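Local coordinates for FACT-Spt16 (Cicer arietinum, PDB 5CE6), which serves as the larger subunit of the FACT histone chaperone in transcription, its N-terminal domain probably contributing to the binding of histones H3-H4, at residues N262-S273 and V297-K307; A335-L343 and M402-F410. All coordinates share one frame; numbering follows the deposited sequence. Where two conformers were deposited one is given.

Interaction 1 (N262-S273 and V297-K307); sequences NVDICYPPIFQS and VIICAVGARYK. With ACT (acetate ion), chain B.
Tyr267, in the loop between the short strands 263-265 and 270-273, reaches Ala301, Val302 and Gly303 of strand 296-306. Its CG sits between the backbone N and the carbonyl carbon (chi1 57°), and CB serves only to carry the ring across. In the ring, CE1 comes to 3.6 Å from Ala301 O, which lies at the edge near the ring plane; CE2 passes 3.9 Å from Gly303 N; and OH ends beside the Ala301-Val302 peptide, 3.1 Å from Ala301 C, without bonding Val302 N, its hydrogen bond going to Asn312. A water over the ring face is hydrogen-bonded to Tyr267 O and Gly303 N, bridging the segments where direct pairing is interrupted. A leucine here would probably leave Asn312 without its hydroxyl partner and the Ala301-Gly303 backbone less closely packed.

Beyond the break, Ile270 N meets Ala301 O at 2.9 Å in a nearly straight bond (178°) in the carbonyl plane. Next along, Cys300 SG, in one of its two conformers, stands over the face of the Phe271 ring, a sulfur-aromatic contact. On the other side of the break, Arg305 N bonds Asp264 O at 2.7 Å, and the extended Arg305 side chain offers NH2 to an acetate ion. Two antiparallel pairings against one strand, offset by two residues, build this part of the sheet in the M24-peptidase-like (pita-bread) lobe.

Interaction 2 (A335-L343 and M402-F410); sequences AQEAVIGSL and MVFNVSLGF. With ACT (acetate ion), chain C.
Val406 pushes both its methyls into the sheet-facing side of helix 335-342, where CG1 lies 3.8 Å from Val339 CG1 and 3.9 Å from Ile340 CG1. Its CG1 is anti to the backbone N (chi1 179°), which spreads the two branches along the helix: CG1 serves Val339 and Ile340, while CG2 turns to Leu343 and meets its CD1 at 3.7 Å. Val339 and Leu343 each lie alongside Val406, pointing the opposite way; the valine thus packs against two residues spaced four apart, with Ile340 beside them.

Leu343, just beyond the helix, also covers Phe404. Its CD2 sits 4.3 Å above the plane of that ring, displaced toward the rim, so one methyl rests on the aromatic face while CD1 reaches back to the valine. At the other end of the contact Leu408 sends CD2 to the helix, 3.7 Å from Ala335 CB and close to the backbone N of Gln336.

Gln336 is the polar member. Its chain bends at chi2 (-136°), bringing NE2 to Val406 O for a weak hydrogen bond of 3.4 Å, though a fairly straight one. The amide has stronger partners outside: OE1 accepts from Lys449, and NE2 also donates to Asp431, on the neighbouring strand 424-435. This buried amide therefore ties the helix to two adjacent strands.

Phe404, Val406 and Leu408, every second residue, face the helix. Segments 335-342 and 403-410 run roughly antiparallel (152°), with 8.9 Å between their axes. Helix 349-363 packs beside the first on Val339 and Leu343. Such layering of helices on the outside of a curved antiparallel sheet is characteristic of the pita-bread fold of the M24 peptidase family.

Overall arrangement
Both contacts belong to the M24-peptidase-like part of the chain, and they come in series: interaction 1 closes at Lys307 before segment 335-343 of interaction 2 begins. Their centres are 18 Å apart and their nearest atoms about 6 Å, without touching. Interaction 1 pairs strands within a mixed sheet, backed by helices 200-230 and 237-249; interaction 2 lays helix 323-342 on strand 403-414 of a separate antiparallel sheet. Asn312, on strand 309-319, links the two regions, since it bonds both Tyr267 OH and Asn405 OD1. All this is consistent with the pita-bread fold, in which helices flank the outside of the sheets, here within a histone chaperone subunit.

Interaction 1 (N262-S273 and V297-K307)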
loop_
_atom_site.group_PDB
_atom_site.type_symbol
_atom_site.label_atom_id
_atom_site.label_comp_id
_atom_site.label_asym_id
_atom_site.label_seq_id
_atom_site.Cartn_x
_atom_site.Cartn_y
_atom_site.Cartn_z
ATOM N N ASN A 262 9.945 -13.010 -7.914
ATOM C CA ASN A 262 9.899 -11.761 -7.172
ATOM C C ASN A 262 8.532 -11.101 -7.241
ATOM O O ASN A 262 8.309 -10.082 -6.595
ATOM C CB ASN A 262 10.950 -10.786 -7.704
ATOM C CG ASN A 262 12.372 -11.218 -7.382
ATOM O OD1 ASN A 262 12.627 -11.850 -6.360
ATOM N ND2 ASN A 262 13.309 -10.858 -8.256
ATOM N N VAL A 263 7.618 -11.693 -8.007
ATOM C CA VAL A 263 6.312 -11.075 -8.271
ATOM C C VAL A 263 5.177 -11.654 -7.422
ATOM O O VAL A 263 5.059 -12.874 -7.278
ATOM C CB VAL A 263 5.926 -11.231 -9.761
ATOM C CG1 VAL A 263 4.530 -10.671 -10.014
ATOM C CG2 VAL A 263 6.947 -10.554 -10.646
ATOM N N ASP A 264 4.353 -10.777 -6.854
ATOM C CA ASP A 264 3.116 -11.199 -6.211
ATOM C C ASP A 264 1.999 -10.224 -6.583
ATOM O O ASP A 264 2.244 -9.210 -7.242
ATOM C CB ASP A 264 3.279 -11.265 -4.691
ATOM C CG ASP A 264 2.207 -12.119 -4.026
ATOM O OD1 ASP A 264 1.393 -12.740 -4.748
ATOM O OD2 ASP A 264 2.182 -12.176 -2.777
ATOM N N ILE A 265 0.772 -10.533 -6.175
ATOM C CA ILE A 265 -0.335 -9.616 -6.403
ATOM C C ILE A 265 -0.524 -8.774 -5.144
ATOM O O ILE A 265 -0.360 -9.268 -4.031
ATOM C CB ILE A 265 -1.659 -10.352 -6.753
ATOM C CG1 ILE A 265 -2.142 -11.194 -5.572
ATOM C CG2 ILE A 265 -1.478 -11.222 -7.990
ATOM C CD1 ILE A 265 -3.546 -11.756 -5.733
ATOM N N CYS A 266 -0.855 -7.500 -5.304
ATOM C CA CYS A 266 -1.049 -6.639 -4.136
ATOM C C CYS A 266 -2.362 -6.926 -3.448
ATOM O O CYS A 266 -2.484 -6.783 -2.228
ATOM C CB CYS A 266 -1.035 -5.160 -4.530
ATOM S SG CYS A 266 0.533 -4.640 -5.195
ATOM N N TYR A 267 -3.348 -7.303 -4.251
ATOM C CA TYR A 267 -4.689 -7.611 -3.766
ATOM C C TYR A 267 -5.389 -8.341 -4.903
ATOM O O TYR A 267 -4.926 -8.268 -6.046
ATOM C CB TYR A 267 -5.443 -6.331 -3.387
ATOM C CG TYR A 267 -5.569 -5.321 -4.519
ATOM C CD1 TYR A 267 -6.618 -5.387 -5.418
ATOM C CD2 TYR A 267 -4.627 -4.325 -4.687
ATOM C CE1 TYR A 267 -6.735 -4.466 -6.447
ATOM C CE2 TYR A 267 -4.725 -3.413 -5.713
ATOM C CZ TYR A 267 -5.779 -3.489 -6.594
ATOM O OH TYR A 267 -5.883 -2.564 -7.612
ATOM N N PRO A 268 -6.478 -9.071 -4.598
ATOM C CA PRO A 268 -7.183 -9.759 -5.681
ATOM C C PRO A 268 -7.772 -8.714 -6.607
ATOM O O PRO A 268 -8.443 -7.808 -6.107
ATOM C CB PRO A 268 -8.308 -10.498 -4.953
ATOM C CG PRO A 268 -7.785 -10.690 -3.551
ATOM C CD PRO A 268 -7.018 -9.429 -3.272
ATOM N N PRO A 269 -7.488 -8.816 -7.914
ATOM C CA PRO A 269 -7.931 -7.807 -8.882
ATOM C C PRO A 269 -9.410 -7.507 -8.752
ATOM O O PRO A 269 -10.200 -8.410 -8.458
ATOM C CB PRO A 269 -7.630 -8.478 -10.220
ATOM C CG PRO A 269 -6.351 -9.247 -9.920
ATOM C CD PRO A 269 -6.602 -9.818 -8.543
ATOM N N ILE A 270 -9.772 -6.248 -8.958
ATOM C CA ILE A 270 -11.145 -5.810 -8.753
ATOM C C ILE A 270 -11.787 -5.569 -10.098
ATOM O O ILE A 270 -11.281 -4.795 -10.893
ATOM C CB ILE A 270 -11.181 -4.510 -7.930
ATOM C CG1 ILE A 270 -10.712 -4.796 -6.492
ATOM C CG2 ILE A 270 -12.587 -3.878 -7.951
ATOM C CD1 ILE A 270 -10.316 -3.533 -5.713
ATOM N N PHE A 271 -12.883 -6.272 -10.361
ATOM C CA PHE A 271 -13.687 -6.019 -11.550
ATOM C C PHE A 271 -15.107 -5.754 -11.109
ATOM O O PHE A 271 -15.678 -6.536 -10.345
ATOM C CB PHE A 271 -13.661 -7.228 -12.478
ATOM C CG PHE A 271 -12.367 -7.390 -13.207
ATOM C CD1 PHE A 271 -11.314 -8.083 -12.628
ATOM C CD2 PHE A 271 -12.196 -6.826 -14.466
ATOM C CE1 PHE A 271 -10.102 -8.217 -13.290
ATOM C CE2 PHE A 271 -10.987 -6.968 -15.144
ATOM C CZ PHE A 271 -9.947 -7.666 -14.554
ATOM N N GLN A 272 -15.682 -4.651 -11.587
ATOM C CA GLN A 272 -17.042 -4.277 -11.197
ATOM C C GLN A 272 -17.807 -3.756 -12.397
ATOM O O GLN A 272 -17.243 -3.063 -13.246
ATOM C CB GLN A 272 -17.003 -3.182 -10.122
ATOM C CG GLN A 272 -16.313 -3.602 -8.839
ATOM C CD GLN A 272 -16.179 -2.486 -7.823
ATOM O OE1 GLN A 272 -16.494 -1.331 -8.102
ATOM N NE2 GLN A 272 -15.672 -2.825 -6.641
ATOM N N SER A 273 -19.097 -4.065 -12.449
ATOM C CA SER A 273 -19.947 -3.529 -13.508
ATOM C C SER A 273 -21.392 -3.692 -13.083
ATOM O O SER A 273 -21.660 -4.161 -11.983
ATOM C CB SER A 273 -19.699 -4.273 -14.824
ATOM O OG SER A 273 -20.196 -5.602 -14.748
ATOM N N VAL A 297 -20.810 1.019 -17.453
ATOM C CA VAL A 297 -19.414 1.282 -17.117
ATOM C C VAL A 297 -18.826 0.050 -16.446
ATOM O O VAL A 297 -19.542 -0.732 -15.822
ATOM C CB VAL A 297 -19.216 2.532 -16.224
ATOM C CG1 VAL A 297 -19.808 3.774 -16.881
ATOM C CG2 VAL A 297 -19.832 2.328 -14.879
ATOM N N ILE A 298 -17.521 -0.116 -16.609
ATOM C CA ILE A 298 -16.795 -1.253 -16.049
ATOM C C ILE A 298 -15.578 -0.704 -15.334
ATOM O O ILE A 298 -14.803 0.056 -15.922
ATOM C CB ILE A 298 -16.343 -2.226 -17.168
ATOM C CG1 ILE A 298 -17.564 -2.811 -17.884
ATOM C CG2 ILE A 298 -15.453 -3.353 -16.607
ATOM C CD1 ILE A 298 -17.243 -3.528 -19.203
ATOM N N ILE A 299 -15.397 -1.078 -14.068
ATOM C CA ILE A 299 -14.222 -0.634 -13.320
ATOM C C ILE A 299 -13.260 -1.801 -13.120
ATOM O O ILE A 299 -13.680 -2.896 -12.750
ATOM C CB ILE A 299 -14.606 -0.050 -11.946
ATOM C CG1 ILE A 299 -15.459 1.217 -12.115
ATOM C CG2 ILE A 299 -13.355 0.286 -11.120
ATOM C CD1 ILE A 299 -15.865 1.842 -10.792
ATOM N N CYS A 300 -11.982 -1.570 -13.407
ATOM C CA CYS A 300 -10.941 -2.558 -13.129
ATOM C C CYS A 300 -9.787 -1.926 -12.375
ATOM O O CYS A 300 -9.220 -0.924 -12.808
ATOM C CB CYS A 300 -10.389 -3.206 -14.404
ATOM S SG CYS A 300 -8.965 -4.315 -14.071
ATOM N N ALA A 301 -9.433 -2.526 -11.247
ATOM C CA ALA A 301 -8.257 -2.095 -10.490
ATOM C C ALA A 301 -7.345 -3.297 -10.301
ATOM O O ALA A 301 -7.789 -4.358 -9.878
ATOM C CB ALA A 301 -8.656 -1.514 -9.138
ATOM N N VAL A 302 -6.070 -3.133 -10.637
ATOM C CA VAL A 302 -5.122 -4.230 -10.479
ATOM C C VAL A 302 -3.800 -3.705 -9.945
ATOM O O VAL A 302 -3.389 -2.592 -10.261
ATOM C CB VAL A 302 -4.935 -4.995 -11.818
ATOM C CG1 VAL A 302 -4.501 -4.062 -12.909
ATOM C CG2 VAL A 302 -3.941 -6.109 -11.675
ATOM N N GLY A 303 -3.131 -4.493 -9.115
ATOM C CA GLY A 303 -1.817 -4.077 -8.662
ATOM C C GLY A 303 -0.886 -5.256 -8.507
ATOM O O GLY A 303 -1.251 -6.264 -7.891
ATOM N N ALA A 304 0.310 -5.125 -9.075
ATOM C CA ALA A 304 1.362 -6.125 -8.929
ATOM C C ALA A 304 2.386 -5.649 -7.912
ATOM O O ALA A 304 2.572 -4.442 -7.705
ATOM C CB ALA A 304 2.041 -6.408 -10.256
ATOM N N ARG A 305 3.053 -6.610 -7.287
ATOM C CA ARG A 305 4.041 -6.327 -6.264
ATOM C C ARG A 305 5.365 -6.927 -6.722
ATOM O O ARG A 305 5.405 -8.041 -7.253
ATOM C CB ARG A 305 3.593 -6.975 -4.946
ATOM C CG ARG A 305 4.141 -6.323 -3.685
ATOM C CD ARG A 305 3.584 -7.013 -2.436
ATOM N NE ARG A 305 4.076 -6.400 -1.202
ATOM C CZ ARG A 305 3.859 -6.893 0.015
ATOM N NH1 ARG A 305 3.157 -8.008 0.167
ATOM N NH2 ARG A 305 4.343 -6.270 1.080
ATOM N N TYR A 306 6.454 -6.188 -6.538
ATOM C CA TYR A 306 7.749 -6.674 -6.983
ATOM C C TYR A 306 8.782 -6.526 -5.875
ATOM O O TYR A 306 9.021 -5.423 -5.392
ATOM C CB TYR A 306 8.215 -5.932 -8.241
ATOM C CG TYR A 306 9.495 -6.501 -8.829
ATOM C CD1 TYR A 306 9.483 -7.696 -9.540
ATOM C CD2 TYR A 306 10.709 -5.839 -8.682
ATOM C CE1 TYR A 306 10.650 -8.219 -10.090
ATOM C CE2 TYR A 306 11.875 -6.351 -9.227
ATOM C CZ TYR A 306 11.839 -7.539 -9.929
ATOM O OH TYR A 306 13.002 -8.060 -10.463
ATOM N N LYS A 307 9.390 -7.641 -5.482
ATOM C CA LYS A 307 10.296 -7.670 -4.335
ATOM C C LYS A 307 9.693 -6.954 -3.126
ATOM O O LYS A 307 10.386 -6.219 -2.410
ATOM C CB LYS A 307 11.681 -7.118 -4.700
ATOM C CG LYS A 307 12.415 -7.962 -5.744
ATOM C CD LYS A 307 13.751 -7.354 -6.140
ATOM C CE LYS A 307 14.728 -7.341 -4.984
ATOM N NZ LYS A 307 15.065 -8.726 -4.537
HETATM C C ACT B . 3.033 -6.473 4.453
HETATM O O ACT B . 2.235 -6.869 5.329
HETATM O OXT ACT B . 3.247 -7.262 3.503
HETATM C CH3 ACT B . 3.695 -5.130 4.549
HETATM O O HOH W 1 1.019 -9.373 -1.605
HETATM O O HOH W 2 -4.285 -6.965 -8.233
#

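Interaction 2 (A335-L343 and M402-F410)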
loop_
_atom_site.group_PDB
_atom_site.type_symbol
_atom_site.label_atom_id
_atom_site.label_comp_id
_atom_site.label_asym_id
_atom_site.label_seq_id
_atom_site.Cartn_x
_atom_site.Cartn_y
_atom_site.Cartn_z
ATOM N N ALA A 335 -9.708 15.967 -13.040
ATOM C CA ALA A 335 -9.468 16.085 -11.606
ATOM C C ALA A 335 -8.284 15.237 -11.161
ATOM O O ALA A 335 -7.462 15.678 -10.349
ATOM C CB ALA A 335 -10.717 15.723 -10.818
ATOM N N GLN A 336 -8.203 14.008 -11.670
ATOM C CA GLN A 336 -7.087 13.133 -11.318
ATOM C C GLN A 336 -5.769 13.726 -11.796
ATOM O O GLN A 336 -4.762 13.684 -11.087
ATOM C CB GLN A 336 -7.266 11.733 -11.916
ATOM C CG GLN A 336 -6.307 10.684 -11.283
ATOM C CD GLN A 336 -5.649 9.768 -12.304
ATOM O OE1 GLN A 336 -5.689 10.024 -13.504
ATOM N NE2 GLN A 336 -5.026 8.690 -11.820
ATOM N N GLU A 337 -5.771 14.265 -13.009
ATOM C CA GLU A 337 -4.569 14.895 -13.557
ATOM C C GLU A 337 -4.166 16.105 -12.719
ATOM O O GLU A 337 -2.977 16.412 -12.601
ATOM C CB GLU A 337 -4.793 15.346 -15.002
ATOM C CG GLU A 337 -4.940 14.220 -16.016
ATOM C CD GLU A 337 -5.497 14.714 -17.355
ATOM O OE1 GLU A 337 -6.216 15.743 -17.383
ATOM O OE2 GLU A 337 -5.216 14.068 -18.382
ATOM N N ALA A 338 -5.153 16.794 -12.149
ATOM C CA ALA A 338 -4.881 17.966 -11.317
ATOM C C ALA A 338 -4.211 17.569 -10.004
ATOM O O ALA A 338 -3.332 18.280 -9.505
ATOM C CB ALA A 338 -6.164 18.781 -11.060
ATOM N N VAL A 339 -4.628 16.437 -9.436
ATOM C CA VAL A 339 -3.953 15.926 -8.251
ATOM C C VAL A 339 -2.509 15.610 -8.586
ATOM O O VAL A 339 -1.592 16.016 -7.865
ATOM C CB VAL A 339 -4.641 14.668 -7.689
ATOM C CG1 VAL A 339 -3.878 14.138 -6.487
ATOM C CG2 VAL A 339 -6.063 15.007 -7.284
ATOM N N ILE A 340 -2.309 14.881 -9.678
ATOM C CA ILE A 340 -0.954 14.480 -10.074
ATOM C C ILE A 340 -0.076 15.704 -10.301
ATOM O O ILE A 340 1.083 15.754 -9.854
ATOM C CB ILE A 340 -1.001 13.592 -11.334
ATOM C CG1 ILE A 340 -1.680 12.256 -10.996
ATOM C CG2 ILE A 340 0.396 13.362 -11.878
ATOM C CD1 ILE A 340 -1.948 11.379 -12.217
ATOM N N GLY A 341 -0.636 16.703 -10.977
ATOM C CA GLY A 341 0.100 17.920 -11.270
ATOM C C GLY A 341 0.424 18.743 -10.041
ATOM O O GLY A 341 1.317 19.590 -10.079
ATOM N N SER A 342 -0.303 18.507 -8.953
ATOM C CA SER A 342 -0.090 19.252 -7.718
ATOM C C SER A 342 0.838 18.539 -6.750
ATOM O O SER A 342 1.257 19.118 -5.750
ATOM C CB SER A 342 -1.422 19.549 -7.025
ATOM O OG SER A 342 -2.219 20.425 -7.794
ATOM N N LEU A 343 1.150 17.277 -7.030
ATOM C CA LEU A 343 2.053 16.526 -6.157
ATOM C C LEU A 343 3.506 16.823 -6.524
ATOM O O LEU A 343 4.132 16.105 -7.303
ATOM C CB LEU A 343 1.754 15.027 -6.213
ATOM C CG LEU A 343 0.437 14.671 -5.529
ATOM C CD1 LEU A 343 0.037 13.244 -5.849
ATOM C CD2 LEU A 343 0.538 14.867 -4.014
ATOM N N MET A 402 8.973 10.358 -2.459
ATOM C CA MET A 402 7.673 9.803 -2.088
ATOM C C MET A 402 7.052 9.154 -3.311
ATOM O O MET A 402 7.338 9.543 -4.450
ATOM C CB MET A 402 6.738 10.888 -1.559
ATOM C CG MET A 402 7.089 11.391 -0.174
ATOM S SD MET A 402 5.914 12.652 0.345
ATOM C CE MET A 402 6.434 12.877 2.046
ATOM N N VAL A 403 6.193 8.170 -3.067
ATOM C CA VAL A 403 5.547 7.434 -4.137
ATOM C C VAL A 403 4.075 7.365 -3.789
ATOM O O VAL A 403 3.720 7.044 -2.651
ATOM C CB VAL A 403 6.112 6.014 -4.254
ATOM C CG1 VAL A 403 5.416 5.273 -5.382
ATOM C CG2 VAL A 403 7.605 6.073 -4.507
ATOM N N PHE A 404 3.213 7.674 -4.756
ATOM C CA PHE A 404 1.776 7.723 -4.483
ATOM C C PHE A 404 0.950 6.832 -5.405
ATOM O O PHE A 404 1.231 6.732 -6.603
ATOM C CB PHE A 404 1.239 9.166 -4.606
ATOM C CG PHE A 404 1.720 10.090 -3.524
ATOM C CD1 PHE A 404 1.103 10.102 -2.281
ATOM C CD2 PHE A 404 2.802 10.938 -3.749
ATOM C CE1 PHE A 404 1.552 10.951 -1.273
ATOM C CE2 PHE A 404 3.253 11.790 -2.747
ATOM C CZ PHE A 404 2.625 11.796 -1.514
ATOM N N ASN A 405 -0.060 6.188 -4.818
ATOM C CA ASN A 405 -1.171 5.604 -5.561
ATOM C C ASN A 405 -2.223 6.695 -5.603
ATOM O O ASN A 405 -2.912 6.924 -4.614
ATOM C CB ASN A 405 -1.692 4.354 -4.805
ATOM C CG ASN A 405 -2.990 3.790 -5.392
ATOM O OD1 ASN A 405 -3.311 4.021 -6.558
ATOM N ND2 ASN A 405 -3.724 3.024 -4.580
ATOM N N VAL A 406 -2.271 7.436 -6.715
ATOM C CA VAL A 406 -3.236 8.501 -6.897
ATOM C C VAL A 406 -4.484 7.871 -7.480
ATOM O O VAL A 406 -4.536 7.546 -8.665
ATOM C CB VAL A 406 -2.708 9.605 -7.830
ATOM C CG1 VAL A 406 -3.750 10.704 -8.013
ATOM C CG2 VAL A 406 -1.411 10.189 -7.268
ATOM N N SER A 407 -5.487 7.710 -6.624
ATOM C CA SER A 407 -6.661 6.912 -6.939
ATOM C C SER A 407 -7.857 7.768 -6.565
ATOM O O SER A 407 -8.070 8.087 -5.395
ATOM C CB SER A 407 -6.625 5.599 -6.133
ATOM O OG SER A 407 -7.789 4.791 -6.347
ATOM N N LEU A 408 -8.605 8.180 -7.583
ATOM C CA LEU A 408 -9.664 9.153 -7.406
ATOM C C LEU A 408 -10.922 8.670 -8.123
ATOM O O LEU A 408 -10.850 8.139 -9.244
ATOM C CB LEU A 408 -9.208 10.500 -7.989
ATOM C CG LEU A 408 -10.158 11.677 -7.771
ATOM C CD1 LEU A 408 -10.176 12.083 -6.308
ATOM C CD2 LEU A 408 -9.764 12.858 -8.660
ATOM N N GLY A 409 -12.073 8.822 -7.476
ATOM C CA GLY A 409 -13.301 8.341 -8.071
ATOM C C GLY A 409 -14.524 9.196 -7.849
ATOM O O GLY A 409 -14.509 10.174 -7.095
ATOM N N PHE A 410 -15.599 8.828 -8.538
ATOM C CA PHE A 410 -16.920 9.365 -8.255
ATOM C C PHE A 410 -17.757 8.206 -7.765
ATOM O O PHE A 410 -17.790 7.158 -8.417
ATOM C CB PHE A 410 -17.560 9.932 -9.520
ATOM C CG PHE A 410 -17.171 11.347 -9.828
ATOM C CD1 PHE A 410 -17.400 12.358 -8.907
ATOM C CD2 PHE A 410 -16.589 11.666 -11.055
ATOM C CE1 PHE A 410 -17.056 13.683 -9.209
ATOM C CE2 PHE A 410 -16.242 12.975 -11.368
ATOM C CZ PHE A 410 -16.465 13.987 -10.443
HETATM C C ACT C . -9.819 5.944 -3.065
HETATM O O ACT C . -8.975 6.874 -2.971
HETATM O OXT ACT C . -9.939 5.396 -4.191
HETATM C CH3 ACT C . -10.626 5.490 -1.881
#